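Local coordinates for BF1531-like N-terminal domain-containing protein (Bacteroides fragilis, PDB 3SLR) that is of unknown function but carries a magnesium-binding, phosphatase-type domain beside a hydrolase-like one and may act on ester bonds, at residues V123-Y126 with N127-E130; C171-A174 with G175-K179; I317-I320 with Q321-N325. All coordinates share one frame; numbering follows the deposited sequence.

Overall arrangement
The three contacts follow one another along the chain, 1, 2, then 3. Contacts 1 and 2 share the N-terminal FkbH-type domain, their centres 9 Å apart. Contact 1 continues strand 122-126 into its loop, contact 2 passes from the neighbouring edge strand 168-171 into helix 173-180, and the two touch through backbone and side-chain atoms. Contact 3 belongs to helix 313-324, which packs on the separate four-stranded parallel sheet of the phosphatase-type domain, its centre 38 Å from contact 1 and 35 Å from contact 2. The side chain of I317 lies about 12 Å from a bound magnesium ion, so contact 3 is the nearest of the three to the metal site, but not part of it.

Contact 1: V123-Y126 with N127-E130; sequences VIYY and NYPE
Y125 and Y128 meet hydroxyl to hydroxyl, with Y125 OH 2.6 Å from Y128 OH, a short hydrogen bond in which either group could be the donor. Beside it the rings make one apolar contact, Y125 CE1 to Y128 CE1 at 3.9 Å. That carbon of Y128 lies in the plane of the Y125 ring, at its edge. The two side chains as a whole cross obliquely and do not stack face to face. The torsions bring about this meeting: the Y125 ring is anti to its own backbone N (chi1 -169°), whereas that of Y128 stands beside the backbone N (chi1 -61°), and the two phenols converge from positions three residues apart.

This pair bridges the C-terminal end of strand 122-126 and the loop that follows it. The strand is the fourth in the order 2-1-3-4-5 of a five-stranded parallel sheet, consistent with the alpha/beta fold of the SGNH-hydrolase clan, to which the N-terminal FkbH family is assigned. Its side chains alternate across the sheet, and Y126 lies against I206 of helix 203-217.

The phenol pair is positioned from farther out: Y125 OH also hydrogen-bonds to H84 ND1, Y128 OH to R108 NH1, and the Y128 ring lies against L151, L154 and L158 of helix 147-164. The positive charge of R108 would probably polarise the Y128 hydroxyl. Y126 OH hydrogen-bonds to T210 OG1 of helix 203-217. Past the strand end, N127 uses both ends of its amide: OD1 accepts from A174 N, and ND2 donates to N172 OD1, tying the loop to the start of helix 173-180.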
# COMPACT_ATOMS: atom_id res chain seq x y z
N VAL A 123 -5.04 -8.17 14.00
CA VAL A 123 -6.24 -7.89 13.23
C VAL A 123 -5.89 -6.94 12.10
O VAL A 123 -5.17 -5.98 12.30
CB VAL A 123 -7.33 -7.24 14.12
CG1 VAL A 123 -8.50 -6.72 13.27
CG2 VAL A 123 -7.81 -8.25 15.15
N ILE A 124 -6.35 -7.27 10.90
CA ILE A 124 -6.26 -6.34 9.77
C ILE A 124 -7.69 -5.96 9.37
O ILE A 124 -8.52 -6.82 9.08
CB ILE A 124 -5.52 -6.97 8.59
CG1 ILE A 124 -4.09 -7.35 9.00
CG2 ILE A 124 -5.48 -5.99 7.43
CD1 ILE A 124 -3.38 -8.20 7.98
N TYR A 125 -7.96 -4.66 9.36
CA TYR A 125 -9.33 -4.18 9.26
C TYR A 125 -9.42 -3.17 8.12
O TYR A 125 -8.73 -2.14 8.15
CB TYR A 125 -9.75 -3.53 10.58
CG TYR A 125 -11.24 -3.21 10.69
CD1 TYR A 125 -11.75 -2.04 10.17
CD2 TYR A 125 -12.11 -4.09 11.31
CE1 TYR A 125 -13.11 -1.75 10.25
CE2 TYR A 125 -13.47 -3.82 11.40
CZ TYR A 125 -13.96 -2.64 10.87
OH TYR A 125 -15.29 -2.36 10.95
N TYR A 126 -10.22 -3.48 7.10
CA TYR A 126 -10.42 -2.54 5.99
C TYR A 126 -11.25 -1.35 6.45
O TYR A 126 -12.33 -1.54 6.98
CB TYR A 126 -11.12 -3.21 4.79
CG TYR A 126 -10.36 -4.38 4.22
CD1 TYR A 126 -10.82 -5.68 4.39
CD2 TYR A 126 -9.15 -4.19 3.54
CE1 TYR A 126 -10.12 -6.76 3.87
CE2 TYR A 126 -8.44 -5.28 3.03
CZ TYR A 126 -8.93 -6.55 3.20
OH TYR A 126 -8.23 -7.64 2.69
N ASN A 127 -10.75 -0.13 6.25
CA ASN A 127 -11.57 1.04 6.54
C ASN A 127 -12.55 1.29 5.40
O ASN A 127 -12.69 0.45 4.50
CB ASN A 127 -10.72 2.28 6.90
CG ASN A 127 -9.84 2.75 5.76
OD1 ASN A 127 -9.83 2.16 4.66
ND2 ASN A 127 -9.08 3.83 6.01
N TYR A 128 -13.22 2.43 5.44
CA TYR A 128 -14.45 2.62 4.67
C TYR A 128 -14.37 3.70 3.59
O TYR A 128 -14.38 4.90 3.89
CB TYR A 128 -15.61 2.97 5.62
CG TYR A 128 -15.93 1.91 6.67
CD1 TYR A 128 -15.29 1.91 7.90
CD2 TYR A 128 -16.89 0.95 6.42
CE1 TYR A 128 -15.59 0.93 8.86
CE2 TYR A 128 -17.22 -0.00 7.37
CZ TYR A 128 -16.57 -0.01 8.58
OH TYR A 128 -16.89 -0.98 9.50
N PRO A 129 -14.32 3.30 2.31
CA PRO A 129 -14.42 4.34 1.27
C PRO A 129 -15.79 5.00 1.31
O PRO A 129 -16.81 4.33 1.51
CB PRO A 129 -14.29 3.55 -0.05
CG PRO A 129 -13.80 2.17 0.34
CD PRO A 129 -14.25 1.94 1.76
N GLU A 130 -15.83 6.31 1.12
CA GLU A 130 -17.12 6.99 1.23
C GLU A 130 -18.04 6.66 0.05
O GLU A 130 -17.63 6.72 -1.10
CB GLU A 130 -16.93 8.51 1.35
CG GLU A 130 -18.28 9.27 1.43
CD GLU A 130 -18.10 10.77 1.57
OE1 GLU A 130 -16.97 11.21 1.88
OE2 GLU A 130 -19.09 11.51 1.36

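Contact 2: C171-A174 with G175-K179; sequences CNLA and GISAK
I176 lies along the carbonyl of N172. Its CB sits between two carbonyl oxygens, 3.7 Å from N172 O and 3.6 Å from L173 O. The longer branch then follows the first of these: CG1 comes to 3.2 Å from N172 O, and the terminal CD1 is still 3.5 Å from N172 O. CG1 stands beside the I176 backbone N (chi1 -64°), the same nitrogen that donates to N172 O at 3.0 Å, which explains why the branch runs past the acceptor. I176 also touches I205 and R209 of helix 203-217.

N172 adds a second grip on the same turn. Its OD1 accepts from G175 N at 3.0 Å, with the donor well above the carboxamide plane (67° out of it), and it also accepts a hydrogen bond from N127 ND2. At the next residue, L173 O receives the backbone N of S177 at 2.8 Å. In the conformer described, S177 OG reaches L173 O at 2.9 Å from the opposite face of the carbonyl plane, a second bond that remains tentative because the side chain has two conformers.

Coming directly after edge strand 168-171, with N172 centring an inverse gamma turn, this is the asparagine N-cap of helix 173-180.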
# COMPACT_ATOMS: atom_id res chain seq x y z
N CYS A 171 -6.13 -1.61 6.94
CA CYS A 171 -5.74 -1.59 5.53
C CYS A 171 -6.55 -0.46 4.88
O CYS A 171 -7.78 -0.46 4.95
CB CYS A 171 -6.04 -2.92 4.87
SG CYS A 171 -5.56 -3.00 3.12
N ASN A 172 -5.85 0.49 4.27
CA ASN A 172 -6.46 1.77 3.87
C ASN A 172 -7.24 1.67 2.56
O ASN A 172 -6.92 2.34 1.57
CB ASN A 172 -5.37 2.85 3.77
CG ASN A 172 -5.95 4.26 3.67
OD1 ASN A 172 -7.15 4.47 3.84
ND2 ASN A 172 -5.09 5.23 3.41
N LEU A 173 -8.29 0.85 2.57
CA LEU A 173 -9.18 0.69 1.42
C LEU A 173 -9.72 2.05 0.96
O LEU A 173 -9.89 2.28 -0.24
CB LEU A 173 -10.32 -0.27 1.79
CG LEU A 173 -11.35 -0.56 0.70
CD1 LEU A 173 -10.67 -1.08 -0.56
CD2 LEU A 173 -12.38 -1.57 1.22
N ALA A 174 -9.96 2.95 1.91
CA ALA A 174 -10.48 4.27 1.58
C ALA A 174 -9.51 5.06 0.69
O ALA A 174 -9.91 5.62 -0.33
CB ALA A 174 -10.81 5.06 2.85
N GLY A 175 -8.23 5.08 1.08
CA GLY A 175 -7.23 5.80 0.31
C GLY A 175 -6.97 5.14 -1.03
O GLY A 175 -6.74 5.82 -2.04
N ILE A 176 -6.97 3.81 -1.04
CA ILE A 176 -6.83 3.06 -2.28
C ILE A 176 -7.96 3.44 -3.24
O ILE A 176 -7.73 3.77 -4.41
CB ILE A 176 -6.88 1.53 -1.99
CG1 ILE A 176 -5.68 1.13 -1.12
CG2 ILE A 176 -6.91 0.72 -3.29
CD1 ILE A 176 -5.84 -0.24 -0.47
N SER A 177 -9.19 3.37 -2.74
CA SER A 177 -10.37 3.64 -3.56
C SER A 177 -10.44 5.10 -4.03
O SER A 177 -10.96 5.38 -5.11
CB SER A 177 -11.64 3.27 -2.78
OG SER A 177 -11.69 1.88 -2.50
N ALA A 178 -9.93 6.02 -3.21
CA ALA A 178 -9.92 7.44 -3.60
C ALA A 178 -9.15 7.63 -4.91
O ALA A 178 -9.49 8.49 -5.71
CB ALA A 178 -9.33 8.33 -2.51
N LYS A 179 -8.11 6.84 -5.13
CA LYS A 179 -7.35 6.94 -6.38
C LYS A 179 -8.09 6.33 -7.57
O LYS A 179 -8.26 6.98 -8.60
CB LYS A 179 -5.97 6.26 -6.22
CG LYS A 179 -5.16 6.22 -7.53
CD LYS A 179 -3.73 5.71 -7.31
CE LYS A 179 -3.09 5.30 -8.64
NZ LYS A 179 -2.97 6.40 -9.61

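Contact 3: I317-I320 with Q321-N325; sequences IRTI and QRTLN
T319 O is held by two donors from T323: the hydroxyl OG1 at 2.8 Å and the backbone N at 3.0 Å. They reach it from opposite faces of the carbonyl plane, and OG1 stands 37° out of that plane. Setting OG1 beside the T323 backbone N (chi1 -59°) turns the hydroxyl back up the helix to share this acceptor.

On another side of helix 313-324, R318 and R322 run side by side in the same direction. In the conformer described, CB of R318 lies over one face of the R322 guanidinium, 3.9 Å above the plane and displaced toward its rim, while the two guanidinium planes differ by 46°. R322 CG also packs 3.1 Å from R318 O. The flank facing the sheet is apolar: I320 CG2 meets L324 CD1 at 3.8 Å, and both side chains touch V305 of strand 305-309, which packs the helix on the four-stranded parallel sheet of what is probably a HAD-type phosphatase domain. Q321 turns its amide to I326 O past the helix end.

In that same R318 conformer, R318 NE and R322 NH2 remain 5.3 Å apart; any mild repulsion would probably be eased by the R318 salt bridge to D315 and its NH2 hydrogen bond to H347 O.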
# COMPACT_ATOMS: atom_id res chain seq x y z
N ILE A 317 25.21 -1.55 -7.23
CA ILE A 317 24.22 -1.88 -6.21
C ILE A 317 24.76 -2.89 -5.18
O ILE A 317 24.44 -2.81 -4.00
CB ILE A 317 22.90 -2.33 -6.83
CG1 ILE A 317 22.24 -1.13 -7.53
CG2 ILE A 317 21.96 -2.91 -5.76
CD1 ILE A 317 21.03 -1.48 -8.36
N ARG A 318 25.59 -3.83 -5.63
CA ARG A 318 26.25 -4.71 -4.68
C ARG A 318 27.12 -3.90 -3.73
O ARG A 318 27.12 -4.14 -2.52
CB ARG A 318 27.05 -5.79 -5.40
CG ARG A 318 26.19 -6.66 -6.30
CD ARG A 318 26.97 -7.82 -6.93
NE ARG A 318 26.17 -8.45 -7.97
CZ ARG A 318 26.29 -8.19 -9.27
NH1 ARG A 318 27.20 -7.33 -9.69
NH2 ARG A 318 25.52 -8.80 -10.14
N THR A 319 27.82 -2.91 -4.26
CA THR A 319 28.66 -2.04 -3.44
C THR A 319 27.81 -1.33 -2.39
O THR A 319 28.14 -1.31 -1.20
CB THR A 319 29.43 -1.02 -4.30
OG1 THR A 319 30.35 -1.72 -5.14
CG2 THR A 319 30.19 -0.04 -3.42
N ILE A 320 26.69 -0.76 -2.83
CA ILE A 320 25.76 -0.11 -1.93
C ILE A 320 25.24 -1.08 -0.85
O ILE A 320 25.25 -0.76 0.34
CB ILE A 320 24.59 0.50 -2.71
CG1 ILE A 320 25.09 1.70 -3.53
CG2 ILE A 320 23.48 0.91 -1.74
CD1 ILE A 320 24.13 2.15 -4.60
N GLN A 321 24.80 -2.26 -1.28
CA GLN A 321 24.27 -3.27 -0.35
C GLN A 321 25.30 -3.63 0.71
O GLN A 321 24.98 -3.74 1.89
CB GLN A 321 23.83 -4.52 -1.12
CG GLN A 321 23.13 -5.59 -0.29
CD GLN A 321 24.09 -6.52 0.45
OE1 GLN A 321 25.25 -6.69 0.06
NE2 GLN A 321 23.61 -7.10 1.54
N ARG A 322 26.54 -3.78 0.28
CA ARG A 322 27.60 -4.20 1.19
C ARG A 322 27.89 -3.10 2.19
O ARG A 322 28.19 -3.37 3.35
CB ARG A 322 28.84 -4.61 0.40
CG ARG A 322 28.60 -5.90 -0.37
CD ARG A 322 29.59 -6.11 -1.50
NE ARG A 322 29.23 -7.28 -2.30
CZ ARG A 322 29.98 -7.78 -3.28
NH1 ARG A 322 31.14 -7.21 -3.57
NH2 ARG A 322 29.58 -8.84 -3.95
N THR A 323 27.79 -1.85 1.73
CA THR A 323 28.02 -0.69 2.58
C THR A 323 26.96 -0.59 3.67
O THR A 323 27.25 -0.29 4.83
CB THR A 323 28.03 0.62 1.75
OG1 THR A 323 29.06 0.54 0.75
CG2 THR A 323 28.28 1.83 2.63
N LEU A 324 25.71 -0.84 3.28
CA LEU A 324 24.57 -0.69 4.18
C LEU A 324 24.29 -1.92 5.04
O LEU A 324 23.69 -1.81 6.11
CB LEU A 324 23.32 -0.33 3.38
CG LEU A 324 23.42 1.01 2.64
CD1 LEU A 324 22.18 1.23 1.78
CD2 LEU A 324 23.60 2.12 3.63
N ASN A 325 24.73 -3.08 4.57
CA ASN A 325 24.44 -4.34 5.26
C ASN A 325 22.94 -4.54 5.49
O ASN A 325 22.51 -4.82 6.61
CB ASN A 325 25.20 -4.43 6.59
CG ASN A 325 25.20 -5.84 7.18
OD1 ASN A 325 25.16 -6.83 6.44
ND2 ASN A 325 25.22 -5.93 8.50